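Local atomic coordinates of acyl-coenzyme A oxidase (Caenorhabditis elegans, PDB entry 5K3H), a protein that catalyses the first, FAD-dependent desaturation step of peroxisomal beta-oxidation, converting saturated acyl-CoAs to (2E)-enoyl-CoAs and passing the electrons to oxygen to give hydrogen peroxide. Residues V220-E225 against G251-N256; S317-Q322 against G634-N639; E436-L441 against E530-S535. All coordinates share one frame; numbering follows the deposited sequence.

Contact 1: residues V220-E225 against G251-N256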
loop_
_atom_site.group_PDB
_atom_site.type_symbol
_atom_site.label_atom_id
_atom_site.label_comp_id
_atom_site.label_asym_id
_atom_site.label_seq_id
_atom_site.Cartn_x
_atom_site.Cartn_y
_atom_site.Cartn_z
ATOM N N VAL B 220 8.112 -29.972 -20.097
ATOM C CA VAL B 220 8.598 -30.791 -18.997
ATOM C C VAL B 220 7.431 -31.405 -18.232
ATOM O O VAL B 220 6.604 -30.673 -17.680
ATOM C CB VAL B 220 9.498 -30.000 -18.030
ATOM C CG1 VAL B 220 10.045 -30.920 -16.943
ATOM C CG2 VAL B 220 10.631 -29.335 -18.775
ATOM N N PRO B 221 7.287 -32.736 -18.209
ATOM C CA PRO B 221 6.330 -33.354 -17.282
ATOM C C PRO B 221 6.844 -33.283 -15.864
ATOM O O PRO B 221 8.017 -33.567 -15.595
ATOM C CB PRO B 221 6.228 -34.804 -17.762
ATOM C CG PRO B 221 7.435 -35.043 -18.563
ATOM C CD PRO B 221 7.928 -33.724 -19.098
ATOM N N LEU B 222 5.945 -32.924 -14.953
ATOM C CA LEU B 222 6.279 -32.706 -13.552
ATOM C C LEU B 222 5.714 -33.761 -12.624
ATOM O O LEU B 222 6.380 -34.143 -11.665
ATOM C CB LEU B 222 5.756 -31.339 -13.090
ATOM C CG LEU B 222 6.110 -30.145 -13.956
ATOM C CD1 LEU B 222 5.351 -28.917 -13.445
ATOM C CD2 LEU B 222 7.617 -29.962 -13.952
ATOM N N ARG B 223 4.479 -34.190 -12.861
ATOM C CA ARG B 223 3.775 -35.140 -12.016
ATOM C C ARG B 223 3.125 -36.204 -12.888
ATOM O O ARG B 223 2.796 -35.965 -14.054
ATOM C CB ARG B 223 2.699 -34.457 -11.161
ATOM C CG ARG B 223 3.238 -33.475 -10.139
ATOM C CD ARG B 223 2.113 -32.623 -9.561
ATOM N NE ARG B 223 2.578 -31.688 -8.539
ATOM C CZ ARG B 223 2.585 -31.932 -7.231
ATOM N NH1 ARG B 223 2.133 -33.095 -6.769
ATOM N NH2 ARG B 223 3.034 -31.008 -6.386
ATOM N N ASP B 224 2.984 -37.395 -12.317
ATOM C CA ASP B 224 2.313 -38.490 -13.002
ATOM C C ASP B 224 0.865 -38.131 -13.311
ATOM O O ASP B 224 0.145 -37.624 -12.450
ATOM C CB ASP B 224 2.378 -39.743 -12.148
ATOM C CG ASP B 224 1.708 -40.920 -12.808
ATOM O OD1 ASP B 224 0.547 -41.243 -12.435
ATOM O OD2 ASP B 224 2.351 -41.505 -13.709
ATOM N N GLU B 225 0.436 -38.407 -14.549
ATOM C CA GLU B 225 -0.898 -38.002 -14.979
ATOM C C GLU B 225 -2.012 -38.742 -14.246
ATOM O O GLU B 225 -3.126 -38.220 -14.162
ATOM C CB GLU B 225 -1.068 -38.196 -16.492
ATOM C CG GLU B 225 -0.139 -37.353 -17.355
ATOM C CD GLU B 225 -0.674 -37.112 -18.767
ATOM O OE1 GLU B 225 -1.867 -37.359 -19.004
ATOM O OE2 GLU B 225 0.091 -36.666 -19.650
ATOM N N GLY B 251 5.010 -21.823 -6.930
ATOM C CA GLY B 251 5.799 -22.985 -6.591
ATOM C C GLY B 251 7.295 -22.843 -6.795
ATOM O O GLY B 251 7.774 -21.980 -7.521
ATOM N N PHE B 252 8.020 -23.766 -6.164
ATOM C CA PHE B 252 9.422 -24.040 -6.453
ATOM C C PHE B 252 9.561 -25.360 -7.206
ATOM O O PHE B 252 8.688 -26.229 -7.144
ATOM C CB PHE B 252 10.279 -24.090 -5.175
ATOM C CG PHE B 252 9.859 -25.140 -4.172
ATOM C CD1 PHE B 252 10.281 -26.457 -4.293
ATOM C CD2 PHE B 252 9.078 -24.796 -3.070
ATOM C CE1 PHE B 252 9.906 -27.418 -3.345
ATOM C CE2 PHE B 252 8.701 -25.758 -2.126
ATOM C CZ PHE B 252 9.118 -27.061 -2.265
ATOM N N LEU B 253 10.682 -25.496 -7.925
ATOM C CA LEU B 253 10.932 -26.651 -8.773
ATOM C C LEU B 253 12.422 -26.869 -8.940
ATOM O O LEU B 253 13.133 -25.966 -9.403
ATOM C CB LEU B 253 10.293 -26.470 -10.153
ATOM C CG LEU B 253 10.596 -27.470 -11.275
ATOM C CD1 LEU B 253 10.126 -28.880 -10.927
ATOM C CD2 LEU B 253 9.976 -26.991 -12.581
ATOM N N GLY B 254 12.872 -28.082 -8.619
ATOM C CA GLY B 254 14.251 -28.467 -8.836
ATOM C C GLY B 254 14.334 -29.793 -9.564
ATOM O O GLY B 254 13.464 -30.651 -9.436
ATOM N N PHE B 255 15.385 -29.936 -10.363
ATOM C CA PHE B 255 15.642 -31.137 -11.149
ATOM C C PHE B 255 16.939 -31.776 -10.673
ATOM O O PHE B 255 17.951 -31.077 -10.491
ATOM C CB PHE B 255 15.785 -30.818 -12.629
ATOM C CG PHE B 255 14.652 -30.030 -13.188
ATOM C CD1 PHE B 255 13.463 -30.659 -13.553
ATOM C CD2 PHE B 255 14.776 -28.652 -13.358
ATOM C CE1 PHE B 255 12.406 -29.937 -14.076
ATOM C CE2 PHE B 255 13.724 -27.908 -13.880
ATOM C CZ PHE B 255 12.536 -28.548 -14.242
ATOM N N ASN B 256 16.915 -33.099 -10.500
ATOM C CA ASN B 256 18.121 -33.894 -10.223
ATOM C C ASN B 256 18.404 -34.741 -11.461
ATOM O O ASN B 256 17.929 -35.870 -11.574
ATOM C CB ASN B 256 17.934 -34.763 -8.976
ATOM C CG ASN B 256 19.208 -35.492 -8.565
ATOM O OD1 ASN B 256 20.310 -35.171 -9.037
ATOM N ND2 ASN B 256 19.071 -36.449 -7.624
#
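V220 and F255 approach from opposite directions, CG1 of the valine ending 3.8 Å from CE1 of the ring and meeting it obliquely. With that CG1 anti to the backbone N (chi1 -177°), the branch extends from the end of strand 211-221 toward strand 251-255. Beside this pair, L222 and L253 cross at about a right angle, CD2 to CD2 at 4.0 Å. All four residues are buried, and branched or aromatic carbons suit a place where shape must be filled without polar demands. L178 and V202 also touch both V220 and F255, while L193 lies against both leucines. The margins differ: P221, D224 and E225 are partly exposed, and E225 turns to R139 in a salt bridge, whereas N256 is exposed beyond the strand end.

The CA atoms of L222 and L253 stand 9.0 Å apart, too far for strand pairing. Side-chain packing alone joins the end of a strand of the mixed sheet to the middle strand of a three-stranded antiparallel sheet, within the beta domain of the acyl-CoA oxidase fold and close to the FAD-binding A150. Wholly apolar and without a hydrogen bond, it relies on exclusion of water and fit of shape rather than on directional bonds.

Contact 2: residues S317-Q322 against G634-N639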
loop_
_atom_site.group_PDB
_atom_site.type_symbol
_atom_site.label_atom_id
_atom_site.label_comp_id
_atom_site.label_asym_id
_atom_site.label_seq_id
_atom_site.Cartn_x
_atom_site.Cartn_y
_atom_site.Cartn_z
ATOM N N SER B 317 -18.560 7.174 -0.649
ATOM C CA SER B 317 -18.515 8.611 -0.376
ATOM C C SER B 317 -19.865 9.272 -0.614
ATOM O O SER B 317 -20.168 10.293 0.020
ATOM C CB SER B 317 -17.470 9.303 -1.257
ATOM O OG SER B 317 -16.140 8.893 -0.965
ATOM N N ALA B 318 -20.708 8.682 -1.464
ATOM C CA ALA B 318 -22.044 9.234 -1.695
ATOM C C ALA B 318 -23.011 8.863 -0.564
ATOM O O ALA B 318 -23.909 9.646 -0.235
ATOM C CB ALA B 318 -22.593 8.746 -3.042
ATOM N N VAL B 319 -22.823 7.701 0.073
ATOM C CA VAL B 319 -23.733 7.282 1.133
ATOM C C VAL B 319 -23.237 7.659 2.534
ATOM O O VAL B 319 -24.050 7.738 3.468
ATOM C CB VAL B 319 -23.978 5.762 1.018
ATOM C CG1 VAL B 319 -24.199 5.380 -0.424
ATOM C CG2 VAL B 319 -22.846 4.950 1.605
ATOM N N ARG B 320 -21.937 7.916 2.702
ATOM C CA ARG B 320 -21.349 8.278 3.990
ATOM C C ARG B 320 -21.494 9.777 4.250
ATOM O O ARG B 320 -20.951 10.586 3.502
ATOM C CB ARG B 320 -19.878 7.875 4.002
ATOM C CG ARG B 320 -19.095 8.259 5.245
ATOM C CD ARG B 320 -19.757 7.687 6.481
ATOM N NE ARG B 320 -18.846 7.739 7.611
ATOM C CZ ARG B 320 -18.897 6.941 8.674
ATOM N NH1 ARG B 320 -19.840 5.998 8.778
ATOM N NH2 ARG B 320 -17.977 7.085 9.625
ATOM N N ARG B 321 -22.205 10.148 5.312
ATOM C CA ARG B 321 -22.341 11.539 5.737
ATOM C C ARG B 321 -21.498 11.767 6.988
ATOM O O ARG B 321 -21.607 11.005 7.952
ATOM C CB ARG B 321 -23.815 11.874 5.993
ATOM C CG ARG B 321 -24.609 12.093 4.693
ATOM C CD ARG B 321 -26.077 12.250 4.917
ATOM N NE ARG B 321 -26.823 12.423 3.666
ATOM C CZ ARG B 321 -27.024 13.607 3.086
ATOM N NH1 ARG B 321 -26.523 14.698 3.658
ATOM N NH2 ARG B 321 -27.722 13.715 1.962
ATOM N N GLN B 322 -20.657 12.803 6.987
ATOM C CA GLN B 322 -19.703 12.962 8.091
ATOM C C GLN B 322 -19.174 14.380 8.102
ATOM O O GLN B 322 -18.602 14.833 7.106
ATOM C CB GLN B 322 -18.540 11.958 7.982
ATOM C CG GLN B 322 -17.718 11.732 9.275
ATOM C CD GLN B 322 -18.410 10.832 10.330
ATOM O OE1 GLN B 322 -17.840 10.563 11.405
ATOM N NE2 GLN B 322 -19.630 10.367 10.029
ATOM N N GLY B 634 -26.252 0.817 -2.588
ATOM C CA GLY B 634 -25.928 1.815 -1.592
ATOM C C GLY B 634 -26.434 1.544 -0.191
ATOM O O GLY B 634 -26.346 2.433 0.671
ATOM N N HIS B 635 -26.970 0.351 0.070
ATOM C CA HIS B 635 -27.419 -0.009 1.414
ATOM C C HIS B 635 -26.246 -0.636 2.166
ATOM O O HIS B 635 -26.172 -1.850 2.385
ATOM C CB HIS B 635 -28.615 -0.950 1.350
ATOM C CG HIS B 635 -29.826 -0.335 0.714
ATOM N ND1 HIS B 635 -30.320 0.894 1.090
ATOM C CD2 HIS B 635 -30.645 -0.789 -0.261
ATOM C CE1 HIS B 635 -31.381 1.180 0.361
ATOM N NE2 HIS B 635 -31.601 0.173 -0.465
ATOM N N VAL B 636 -25.317 0.236 2.571
ATOM C CA VAL B 636 -24.053 -0.226 3.133
ATOM C C VAL B 636 -24.227 -0.694 4.570
ATOM O O VAL B 636 -23.780 -1.788 4.927
ATOM C CB VAL B 636 -22.977 0.865 3.021
ATOM C CG1 VAL B 636 -21.779 0.494 3.887
ATOM C CG2 VAL B 636 -22.554 1.018 1.568
ATOM N N TYR B 637 -24.848 0.126 5.423
ATOM C CA TYR B 637 -24.826 -0.145 6.865
ATOM C C TYR B 637 -25.575 -1.420 7.218
ATOM O O TYR B 637 -25.103 -2.218 8.031
ATOM C CB TYR B 637 -25.406 1.037 7.649
ATOM C CG TYR B 637 -24.549 2.278 7.547
ATOM C CD1 TYR B 637 -23.166 2.194 7.624
ATOM C CD2 TYR B 637 -25.119 3.522 7.364
ATOM C CE1 TYR B 637 -22.374 3.322 7.520
ATOM C CE2 TYR B 637 -24.345 4.654 7.269
ATOM C CZ TYR B 637 -22.971 4.558 7.345
ATOM O OH TYR B 637 -22.197 5.706 7.251
ATOM N N GLU B 638 -26.743 -1.618 6.629
ATOM C CA GLU B 638 -27.537 -2.796 6.926
ATOM C C GLU B 638 -26.797 -4.064 6.527
ATOM O O GLU B 638 -26.771 -5.044 7.283
ATOM C CB GLU B 638 -28.882 -2.676 6.211
ATOM C CG GLU B 638 -29.689 -3.952 6.171
ATOM C CD GLU B 638 -30.736 -4.014 7.277
ATOM O OE1 GLU B 638 -30.533 -3.362 8.334
ATOM O OE2 GLU B 638 -31.765 -4.704 7.069
ATOM N N ASN B 639 -26.147 -4.057 5.367
ATOM C CA ASN B 639 -25.445 -5.253 4.912
ATOM C C ASN B 639 -24.057 -5.380 5.520
ATOM O O ASN B 639 -23.498 -6.483 5.544
ATOM C CB ASN B 639 -25.365 -5.277 3.379
ATOM C CG ASN B 639 -26.718 -5.492 2.734
ATOM O OD1 ASN B 639 -27.317 -6.568 2.848
ATOM N ND2 ASN B 639 -27.220 -4.466 2.070
#
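NH1 of R320 is gripped from two chains: it donates to OH of Y637 at 2.8 Å, with an N-H...O angle of 158°, and to the carbonyl O of M154 of the second subunit. The tyrosine hydroxyl sits at the guanidinium edge, near its plane, while ring and guanidinium planes are turned 55° apart. R320 is the first residue to leave helical geometry after helix 300-319; its CG runs anti to the backbone N (chi1 176°) and the chain then bends at chi2, bringing CD as well as NH1 up to the hydroxyl. Over one guanidinium face lies Q322 NE2, 3.3 Å above the plane and offset toward the rim. This amide nitrogen bonds both R321 O, at 2.9 Å, and G155 O of the second subunit, two bonds that hold the amide in place. Were R320 replaced by alanine, the Y637 hydroxyl and M154 O of the second subunit would probably be left without this donor, and the shared FAD site disturbed.

Alongside the polar pair the contact is mainly apolar. V319 CG2 meets V636 CG2 at 3.9 Å, and V319 CG1 lies 3.8 Å from G634 O. G634, with its positive phi, suits the spot doubly, because a CB there would come close to V319 CG1. The end of helix 300-319 is thus set against the start of helix 636-645, with L16 of helix 14-21 also touching V319, and T184 of the second subunit packing on Y637.

Contact 3: residues E436-L441 against E530-S535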
loop_
_atom_site.group_PDB
_atom_site.type_symbol
_atom_site.label_atom_id
_atom_site.label_comp_id
_atom_site.label_asym_id
_atom_site.label_seq_id
_atom_site.Cartn_x
_atom_site.Cartn_y
_atom_site.Cartn_z
ATOM N N GLU B 436 9.901 -6.812 -11.945
ATOM C CA GLU B 436 10.564 -5.759 -11.178
ATOM C C GLU B 436 10.599 -4.510 -12.048
ATOM O O GLU B 436 11.022 -4.566 -13.211
ATOM C CB GLU B 436 11.992 -6.169 -10.733
ATOM C CG GLU B 436 12.064 -6.898 -9.364
ATOM C CD GLU B 436 12.700 -8.315 -9.413
ATOM O OE1 GLU B 436 13.937 -8.427 -9.242
ATOM O OE2 GLU B 436 11.966 -9.324 -9.602
ATOM N N ASN B 437 10.148 -3.386 -11.490
ATOM C CA ASN B 437 9.876 -2.205 -12.311
ATOM C C ASN B 437 11.137 -1.446 -12.718
ATOM O O ASN B 437 11.153 -0.829 -13.788
ATOM C CB ASN B 437 8.913 -1.254 -11.580
ATOM C CG ASN B 437 9.631 -0.311 -10.607
ATOM O OD1 ASN B 437 10.118 0.759 -11.004
ATOM N ND2 ASN B 437 9.695 -0.702 -9.325
ATOM N N MET B 438 12.193 -1.470 -11.895
ATOM C CA MET B 438 13.387 -0.698 -12.223
ATOM C C MET B 438 14.055 -1.170 -13.515
ATOM O O MET B 438 14.652 -0.348 -14.233
ATOM C CB MET B 438 14.372 -0.742 -11.060
ATOM C CG MET B 438 14.718 0.632 -10.525
ATOM S SD MET B 438 13.337 1.717 -10.067
ATOM C CE MET B 438 13.684 2.055 -8.339
ATOM N N VAL B 439 14.020 -2.472 -13.824
ATOM C CA VAL B 439 14.637 -2.873 -15.093
ATOM C C VAL B 439 13.733 -2.528 -16.277
ATOM O O VAL B 439 14.230 -2.282 -17.382
ATOM C CB VAL B 439 15.071 -4.361 -15.095
ATOM C CG1 VAL B 439 16.016 -4.632 -13.904
ATOM C CG2 VAL B 439 13.878 -5.326 -15.149
ATOM N N MET B 440 12.403 -2.523 -16.086
ATOM C CA MET B 440 11.542 -2.098 -17.183
ATOM C C MET B 440 11.795 -0.634 -17.538
ATOM O O MET B 440 11.866 -0.286 -18.729
ATOM C CB MET B 440 10.066 -2.328 -16.860
ATOM C CG MET B 440 9.657 -3.779 -16.710
ATOM S SD MET B 440 7.893 -3.969 -16.321
ATOM C CE MET B 440 7.761 -3.771 -14.540
ATOM N N LEU B 441 11.956 0.239 -16.530
ATOM C CA LEU B 441 12.173 1.649 -16.842
ATOM C C LEU B 441 13.545 1.883 -17.448
ATOM O O LEU B 441 13.684 2.683 -18.380
ATOM C CB LEU B 441 12.017 2.534 -15.607
ATOM C CG LEU B 441 10.606 2.763 -15.114
ATOM C CD1 LEU B 441 10.688 3.493 -13.795
ATOM C CD2 LEU B 441 9.772 3.522 -16.143
ATOM N N GLU B 530 18.125 9.839 -12.640
ATOM C CA GLU B 530 17.711 10.826 -13.633
ATOM C C GLU B 530 17.206 10.148 -14.899
ATOM O O GLU B 530 16.296 10.658 -15.553
ATOM C CB GLU B 530 18.880 11.774 -13.969
ATOM C CG GLU B 530 19.363 12.642 -12.797
ATOM C CD GLU B 530 18.351 13.690 -12.339
ATOM O OE1 GLU B 530 17.752 14.345 -13.193
ATOM O OE2 GLU B 530 18.152 13.878 -11.124
ATOM N N LEU B 531 17.799 9.014 -15.272
ATOM C CA LEU B 531 17.384 8.326 -16.489
ATOM C C LEU B 531 15.986 7.750 -16.344
ATOM O O LEU B 531 15.209 7.757 -17.299
ATOM C CB LEU B 531 18.384 7.220 -16.829
ATOM C CG LEU B 531 19.806 7.602 -17.275
ATOM C CD1 LEU B 531 20.769 6.393 -17.174
ATOM C CD2 LEU B 531 19.784 8.179 -18.695
ATOM N N ASN B 532 15.645 7.243 -15.155
ATOM C CA ASN B 532 14.300 6.716 -14.936
ATOM C C ASN B 532 13.247 7.809 -14.944
ATOM O O ASN B 532 12.125 7.588 -15.423
ATOM C CB ASN B 532 14.221 5.965 -13.615
ATOM C CG ASN B 532 14.679 4.565 -13.734
ATOM O OD1 ASN B 532 15.044 4.107 -14.815
ATOM N ND2 ASN B 532 14.612 3.842 -12.638
ATOM N N ARG B 533 13.571 8.977 -14.375
ATOM C CA ARG B 533 12.652 10.109 -14.430
ATOM C C ARG B 533 12.247 10.408 -15.869
ATOM O O ARG B 533 11.072 10.675 -16.151
ATOM C CB ARG B 533 13.294 11.335 -13.774
ATOM C CG ARG B 533 13.385 11.244 -12.257
ATOM C CD ARG B 533 14.147 12.412 -11.595
ATOM N NE ARG B 533 14.086 12.257 -10.136
ATOM C CZ ARG B 533 14.941 12.781 -9.267
ATOM N NH1 ARG B 533 15.956 13.523 -9.693
ATOM N NH2 ARG B 533 14.787 12.550 -7.969
ATOM N N ALA B 534 13.207 10.343 -16.794
ATOM C CA ALA B 534 12.918 10.589 -18.199
ATOM C C ALA B 534 11.984 9.532 -18.774
ATOM O O ALA B 534 11.086 9.849 -19.572
ATOM C CB ALA B 534 14.220 10.623 -18.979
ATOM N N SER B 535 12.203 8.265 -18.409
ATOM C CA SER B 535 11.378 7.182 -18.931
ATOM C C SER B 535 9.930 7.332 -18.481
ATOM O O SER B 535 8.997 7.040 -19.243
ATOM C CB SER B 535 11.951 5.835 -18.482
ATOM O OG SER B 535 13.330 5.730 -18.790
#
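S535 holds OG anti to its own carbonyl carbon (chi1 -52°), which sets the hydroxyl 3.1 Å from L441 O. L441 turns CG the same way (chi1 -74°), carrying CD2 to 3.9 Å from S535 CB. The serine OG is also 3.1 Å from L531 O, one turn earlier in its own helix, and its single proton can serve either carbonyl. Serine suits this place, being small enough to sit against L441 CD2 yet polar enough to meet a backbone oxygen.

N532, on the same helix, crosses L441 at about a right angle. Its OD1 rests 3.5 Å from L441 CB, while ND2 lies 3.6 Å from SD of M438, whose chain bends at chi2 and chi3 to bring the sulfur there. The flexible thioether can follow the amide's outline where a branched residue would be more rigid.

The two helices, 437-456 and 520-553, belong to the alpha-helical part of the acyl-CoA oxidase fold; across this contact their axes approach to 10.1 Å at a steep 76°. S535 with R533 and A534 forms part of the ATP site, which is shared between the subunits, and L441 also packs on S392 of helix 382-408, another ATP-binding residue. On the far side of helix 520-553, R533 NH1 pairs with E530 OE2 at 2.6 Å, and that same oxygen bonds Y601 OH of the second subunit.

Contact 1 lies in the beta-sheet region and closes before the others open; contact 3 is nested within the long chain loop that contact 2 closes. The centres of contact 1 and contact 2 are about 50 Å apart. Contact 3 has its centre about 35 Å from that of contact 1, and it lies about 41 Å, again between centres, from contact 2; none touches another. Contacts 2 and 3 share no helix, yet both join the C-alpha1 domain region to the later, C-terminal helical region, so they tie the helical parts together at two separate points. Each contact also touches the second subunit, which fits a homodimer whose FAD and ATP sites are built from residues of both chains.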